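Local coordinates for protein aminotransferase (Streptomyces pactum, PDB 4ZM4) that binds pyridoxal-5'-phosphate and belongs to the class-III aminotransferases, a family of PLP-dependent enzymes, at residues B[202-205]-B[206-210]; B[295-298]-B[299-302]. The protein carries 1 engineered substitution. One frame throughout, in Å; residues are numbered along the deposited sequence.

Interaction 1 of 2, residues B[202-205]-B[206-210]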
ATOM      1  N   ARG B 202     -12.719   5.018 -31.304  1.00 21.45           N
ATOM      2  CA  ARG B 202     -13.430   6.147 -31.928  1.00 23.99           C
ATOM      3  C   ARG B 202     -14.927   5.992 -31.743  1.00 24.66           C
ATOM      4  O   ARG B 202     -15.630   6.961 -31.435  1.00 26.55           O
ATOM      5  CB  ARG B 202     -13.122   6.216 -33.424  1.00 25.39           C
ATOM      6  CG  ARG B 202     -11.743   6.741 -33.770  1.00 26.92           C
ATOM      7  CD  ARG B 202     -11.613   6.843 -35.278  1.00 29.72           C
ATOM      8  NE  ARG B 202     -10.545   7.774 -35.627  1.00 33.73           N
ATOM      9  CZ  ARG B 202      -9.323   7.428 -36.027  1.00 36.76           C
ATOM     10  NH1 ARG B 202      -8.981   6.135 -36.148  1.00 38.71           N
ATOM     11  NH2 ARG B 202      -8.439   8.384 -36.334  1.00 34.86           N
ATOM     12  N   GLU B 203     -15.424   4.775 -31.929  1.00 27.15           N
ATOM     13  CA  GLU B 203     -16.861   4.529 -31.810  1.00 32.18           C
ATOM     14  C   GLU B 203     -17.323   4.787 -30.378  1.00 31.09           C
ATOM     15  O   GLU B 203     -18.316   5.506 -30.139  1.00 31.57           O
ATOM     16  CB  GLU B 203     -17.237   3.124 -32.250  1.00 35.51           C
ATOM     17  CG  GLU B 203     -18.679   3.057 -32.734  1.00 44.22           C
ATOM     18  CD  GLU B 203     -19.314   1.688 -32.570  1.00 50.50           C
ATOM     19  OE1 GLU B 203     -20.545   1.622 -32.333  1.00 54.94           O
ATOM     20  OE2 GLU B 203     -18.584   0.681 -32.711  1.00 57.16           O
ATOM     21  N   LEU B 204     -16.535   4.290 -29.424  1.00 29.16           N
ATOM     22  CA  LEU B 204     -16.823   4.544 -28.020  1.00 28.07           C
ATOM     23  C   LEU B 204     -16.985   6.050 -27.767  1.00 26.14           C
ATOM     24  O   LEU B 204     -18.005   6.485 -27.254  1.00 25.51           O
ATOM     25  CB  LEU B 204     -15.725   3.991 -27.107  1.00 26.48           C
ATOM     26  CG  LEU B 204     -15.950   4.303 -25.621  1.00 25.78           C
ATOM     27  CD1 LEU B 204     -17.249   3.710 -25.110  1.00 24.11           C
ATOM     28  CD2 LEU B 204     -14.791   3.766 -24.809  1.00 27.93           C
ATOM     29  N   PHE B 205     -15.971   6.831 -28.134  1.00 25.66           N
ATOM     30  CA  PHE B 205     -15.992   8.286 -27.895  1.00 23.72           C
ATOM     31  C   PHE B 205     -17.086   9.008 -28.635  1.00 22.98           C
ATOM     32  O   PHE B 205     -17.622   9.991 -28.139  1.00 23.10           O
ATOM     33  CB  PHE B 205     -14.598   8.907 -28.130  1.00 22.50           C
ATOM     34  CG  PHE B 205     -13.732   8.889 -26.882  1.00 23.50           C
ATOM     35  CD1 PHE B 205     -13.034   7.734 -26.518  1.00 21.96           C
ATOM     36  CD2 PHE B 205     -13.651  10.008 -26.047  1.00 21.80           C
ATOM     37  CE1 PHE B 205     -12.259   7.706 -25.392  1.00 20.74           C
ATOM     38  CE2 PHE B 205     -12.871   9.976 -24.909  1.00 21.46           C
ATOM     39  CZ  PHE B 205     -12.169   8.829 -24.593  1.00 22.52           C
ATOM     40  N   ALA B 206     -17.416   8.550 -29.832  1.00 25.54           N
ATOM     41  CA  ALA B 206     -18.528   9.157 -30.608  1.00 24.71           C
ATOM     42  C   ALA B 206     -19.841   8.999 -29.852  1.00 25.17           C
ATOM     43  O   ALA B 206     -20.662   9.898 -29.826  1.00 23.61           O
ATOM     44  CB  ALA B 206     -18.620   8.547 -32.006  1.00 23.28           C
ATOM     45  N   ARG B 207     -19.993   7.871 -29.174  1.00 27.65           N
ATOM     46  CA  ARG B 207     -21.226   7.583 -28.424  1.00 29.06           C
ATOM     47  C   ARG B 207     -21.230   8.180 -27.022  1.00 26.91           C
ATOM     48  O   ARG B 207     -22.251   8.660 -26.568  1.00 26.31           O
ATOM     49  CB  ARG B 207     -21.398   6.084 -28.286  1.00 30.41           C
ATOM     50  CG  ARG B 207     -21.886   5.352 -29.524  1.00 33.49           C
ATOM     51  CD  ARG B 207     -21.433   3.871 -29.558  1.00 38.29           C
ATOM     52  NE  ARG B 207     -21.064   3.335 -28.225  1.00 37.94           N
ATOM     53  CZ  ARG B 207     -20.150   2.386 -28.008  1.00 39.90           C
ATOM     54  NH1 ARG B 207     -19.480   1.810 -29.022  1.00 40.32           N
ATOM     55  NH2 ARG B 207     -19.897   2.009 -26.770  1.00 39.35           N
ATOM     56  N   ASP B 208     -20.091   8.115 -26.346  1.00 27.58           N
ATOM     57  CA  ASP B 208     -20.024   8.358 -24.903  1.00 27.07           C
ATOM     58  C   ASP B 208     -18.892   9.287 -24.422  1.00 25.50           C
ATOM     59  O   ASP B 208     -18.673   9.424 -23.229  1.00 23.92           O
ATOM     60  CB  ASP B 208     -19.928   7.018 -24.188  1.00 27.58           C
ATOM     61  CG  ASP B 208     -21.228   6.198 -24.263  1.00 28.66           C
ATOM     62  OD1 ASP B 208     -22.357   6.758 -24.165  1.00 24.27           O
ATOM     63  OD2 ASP B 208     -21.094   4.972 -24.459  1.00 30.83           O
ATOM     64  N   GLY B 209     -18.232   9.967 -25.353  1.00 25.75           N
ATOM     65  CA  GLY B 209     -17.075  10.804 -25.042  1.00 26.93           C
ATOM     66  C   GLY B 209     -17.376  11.788 -23.942  1.00 26.66           C
ATOM     67  O   GLY B 209     -16.559  11.936 -23.026  1.00 30.72           O
ATOM     68  N   ASP B 210     -18.582  12.345 -23.976  1.00 25.15           N
ATOM     69  CA  ASP B 210     -19.030  13.327 -22.986  1.00 25.74           C
ATOM     70  C   ASP B 210     -19.361  12.815 -21.580  1.00 23.71           C
ATOM     71  O   ASP B 210     -19.467  13.627 -20.653  1.00 24.94           O
ATOM     72  CB  ASP B 210     -20.238  14.100 -23.515  1.00 25.16           C
ATOM     73  CG  ASP B 210     -21.461  13.211 -23.734  1.00 28.03           C
ATOM     74  OD1 ASP B 210     -21.338  12.163 -24.402  1.00 24.21           O
ATOM     75  OD2 ASP B 210     -22.566  13.592 -23.283  1.00 32.44           O
TER
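E203 swings its CG anti to the backbone N (chi1 -154°) and runs on extended, while R207, one helical turn later, bends at chi3 (21°) and folds back toward it. The two side chains meet beside the helix as a salt bridge. E203 OE1 lies 3.5 Å from R207 NH1, at the edge of the guanidinium and near its plane. The hydrogen bond in this pair is weak, and the carboxylate plane is turned 77° from the guanidinium plane. The two flat groups are thus not matched side by side.

The fold in R207 also lays one guanidinium face over the backbone of L204, with L204 CA above its centre. L204 CD1 reaches 3.6 Å to R207 NH2, and the two side chains cross at about a right angle. D208 adds a long salt bridge, OD2 to R207 NH2 at 3.9 Å. Its other oxygen, OD1, pairs with R211 just beyond the segment.

Backbone bonds link the two segments along the chain. A206 N donates to R202 O at 2.9 Å, and R207 N to E203 O at 3.1 Å. D208 N donates to L204 O at 2.8 Å. G209 N reaches F205 O at 2.9 Å, where the chain passes into a 3-10 segment.

F205 turns to the buried side. Its CD2 lies 3.7 Å from G209 CA, and the ring packs on helix 233-244 and strand 212-217.

E203, R207 and D208 form a surface network in which one guanidinium pairs with two carboxylates. Its bonds are long, so the charges probably bias the side chains electrostatically more than they lock them, while the backbone bonds carry the regular geometry of this part of the chain.

Interaction 2 of 2, residues B[295-298]-B[299-302]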
ATOM      1  N   HIS B 295      -3.089  22.308 -13.152  1.00 26.39           N
ATOM      2  CA  HIS B 295      -4.503  22.318 -13.487  1.00 27.46           C
ATOM      3  C   HIS B 295      -5.175  20.971 -13.136  1.00 24.54           C
ATOM      4  O   HIS B 295      -6.149  20.934 -12.408  1.00 24.28           O
ATOM      5  CB  HIS B 295      -4.752  22.691 -14.966  1.00 29.99           C
ATOM      6  CG  HIS B 295      -6.190  23.064 -15.236  1.00 32.93           C
ATOM      7  ND1 HIS B 295      -7.079  22.255 -15.913  1.00 34.71           N
ATOM      8  CD2 HIS B 295      -6.910  24.133 -14.820  1.00 33.28           C
ATOM      9  CE1 HIS B 295      -8.272  22.825 -15.937  1.00 33.96           C
ATOM     10  NE2 HIS B 295      -8.197  23.962 -15.271  1.00 33.66           N
ATOM     11  N   ALA B 296      -4.614  19.876 -13.621  1.00 24.48           N
ATOM     12  CA  ALA B 296      -5.170  18.535 -13.359  1.00 23.66           C
ATOM     13  C   ALA B 296      -5.165  18.191 -11.866  1.00 25.63           C
ATOM     14  O   ALA B 296      -6.023  17.426 -11.410  1.00 26.04           O
ATOM     15  CB  ALA B 296      -4.414  17.478 -14.149  1.00 23.22           C
ATOM     16  N   MET B 297      -4.212  18.748 -11.110  1.00 23.87           N
ATOM     17  CA  MET B 297      -4.092  18.458  -9.677  1.00 24.56           C
ATOM     18  C   MET B 297      -4.817  19.439  -8.753  1.00 25.71           C
ATOM     19  O   MET B 297      -4.623  19.388  -7.539  1.00 24.35           O
ATOM     20  CB  MET B 297      -2.601  18.381  -9.281  1.00 23.46           C
ATOM     21  CG  MET B 297      -1.859  17.225  -9.948  1.00 23.11           C
ATOM     22  SD  MET B 297      -2.527  15.656  -9.353  1.00 23.24           S
ATOM     23  CE  MET B 297      -1.650  15.526  -7.788  1.00 22.81           C
ATOM     24  N   ARG B 298      -5.632  20.315  -9.326  1.00 28.35           N
ATOM     25  CA  ARG B 298      -6.168  21.469  -8.603  1.00 31.89           C
ATOM     26  C   ARG B 298      -7.053  21.098  -7.411  1.00 32.94           C
ATOM     27  O   ARG B 298      -7.066  21.809  -6.407  1.00 33.40           O
ATOM     28  CB  ARG B 298      -6.921  22.429  -9.567  1.00 35.46           C
ATOM     29  CG  ARG B 298      -8.351  22.000  -9.917  1.00 38.15           C
ATOM     30  CD  ARG B 298      -8.916  22.706 -11.145  1.00 39.87           C
ATOM     31  NE  ARG B 298      -8.951  21.758 -12.263  1.00 44.05           N
ATOM     32  CZ  ARG B 298      -9.980  21.507 -13.062  1.00 40.96           C
ATOM     33  NH1 ARG B 298     -11.125  22.140 -12.931  1.00 38.60           N
ATOM     34  NH2 ARG B 298      -9.839  20.618 -14.035  1.00 41.92           N
ATOM     35  N   MET B 299      -7.814  20.004  -7.504  1.00 33.06           N
ATOM     36  CA  MET B 299      -8.688  19.635  -6.391  1.00 29.50           C
ATOM     37  C   MET B 299      -7.912  19.056  -5.214  1.00 29.55           C
ATOM     38  O   MET B 299      -8.441  18.972  -4.099  1.00 28.42           O
ATOM     39  CB  MET B 299      -9.795  18.707  -6.846  1.00 31.80           C
ATOM     40  CG  MET B 299     -10.684  19.340  -7.912  1.00 34.32           C
ATOM     41  SD  MET B 299     -12.248  18.472  -8.117  1.00 35.41           S
ATOM     42  CE  MET B 299     -13.190  19.058  -6.696  1.00 33.72           C
ATOM     43  N   LEU B 300      -6.674  18.628  -5.444  1.00 28.57           N
ATOM     44  CA  LEU B 300      -5.837  18.148  -4.356  1.00 27.95           C
ATOM     45  C   LEU B 300      -5.042  19.277  -3.766  1.00 29.77           C
ATOM     46  O   LEU B 300      -4.647  19.210  -2.611  1.00 31.57           O
ATOM     47  CB  LEU B 300      -4.929  17.008  -4.826  1.00 26.77           C
ATOM     48  CG  LEU B 300      -5.648  15.695  -5.048  1.00 27.30           C
ATOM     49  CD1 LEU B 300      -4.705  14.651  -5.637  1.00 28.11           C
ATOM     50  CD2 LEU B 300      -6.253  15.159  -3.762  1.00 28.24           C
ATOM     51  N   ALA B 301      -4.753  20.307  -4.570  1.00 34.54           N
ATOM     52  CA  ALA B 301      -4.030  21.498  -4.074  1.00 33.23           C
ATOM     53  C   ALA B 301      -4.920  22.226  -3.099  1.00 31.46           C
ATOM     54  O   ALA B 301      -4.439  22.786  -2.136  1.00 32.63           O
ATOM     55  CB  ALA B 301      -3.621  22.421  -5.221  1.00 35.05           C
ATOM     56  N   SER B 302      -6.226  22.190  -3.348  1.00 31.72           N
ATOM     57  CA  SER B 302      -7.212  22.806  -2.475  1.00 33.69           C
ATOM     58  C   SER B 302      -7.660  21.878  -1.339  1.00 33.96           C
ATOM     59  O   SER B 302      -8.447  22.278  -0.490  1.00 39.25           O
ATOM     60  CB  SER B 302      -8.427  23.212  -3.305  1.00 36.68           C
ATOM     61  OG  SER B 302      -9.110  22.072  -3.800  1.00 40.96           O
TER
HETATM   62  O   HOH W   1      -7.959  18.228  -9.945  1.00 19.86           O
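R298 and M299 join a type I beta turn, H295 to R298, to a short helix that has M297 at its N-cap position. M297 O accepts twice from the first turn. A301 N donates to it at 3.1 Å and L300 N at 3.0 Å. S302 N closes the next turn on R298 O at 3.2 Å.

R298 is folded back over the beta turn. Its CG sits between the backbone N and the carbonyl carbon (chi1 80°), and a bend at chi3 brings NE to H295 O at 2.9 Å. The acceptor lies in the guanidinium plane. R298 N also bonds to H295 O, from the opposite face of the carbonyl plane, so two donors of one residue grip this oxygen. R298 NE lies over the centre of the H295 ring, 3.8 Å above it.

On the buried side, M297 bends at chi2 and chi3 and brings CE to 3.8 Å from L300 CD1. Both residues pack on L133 of helix 123-138 and on A26 of the second subunit. A water accepts from M299 N and donates to A296 O at 2.6 Å, bridging turn and helix.

The arrangement is a beta turn leading into a short helix, here packed against helix 123-138 and against the second subunit.

Overall arrangement
Interaction 1 comes first along the chain, and interaction 2 follows after it closes. Their centres are 26 Å apart and their nearest atoms about 14 Å, so they do not touch. Both lie within the class-III aminotransferase region of the chain and adjoin strands of the same seven-stranded mixed sheet. Interaction 1 is at the end of helix 198-208, which leads into strand 212-217, one of the parallel strands. Interaction 2 follows strand 288-292, antiparallel to its neighbours near the other side of that sheet. Interaction 2 also reaches the second subunit, whereas no other chain of the assembly touches interaction 1. Both are far from the chain centre, but only interaction 2 takes part in the contact between subunits.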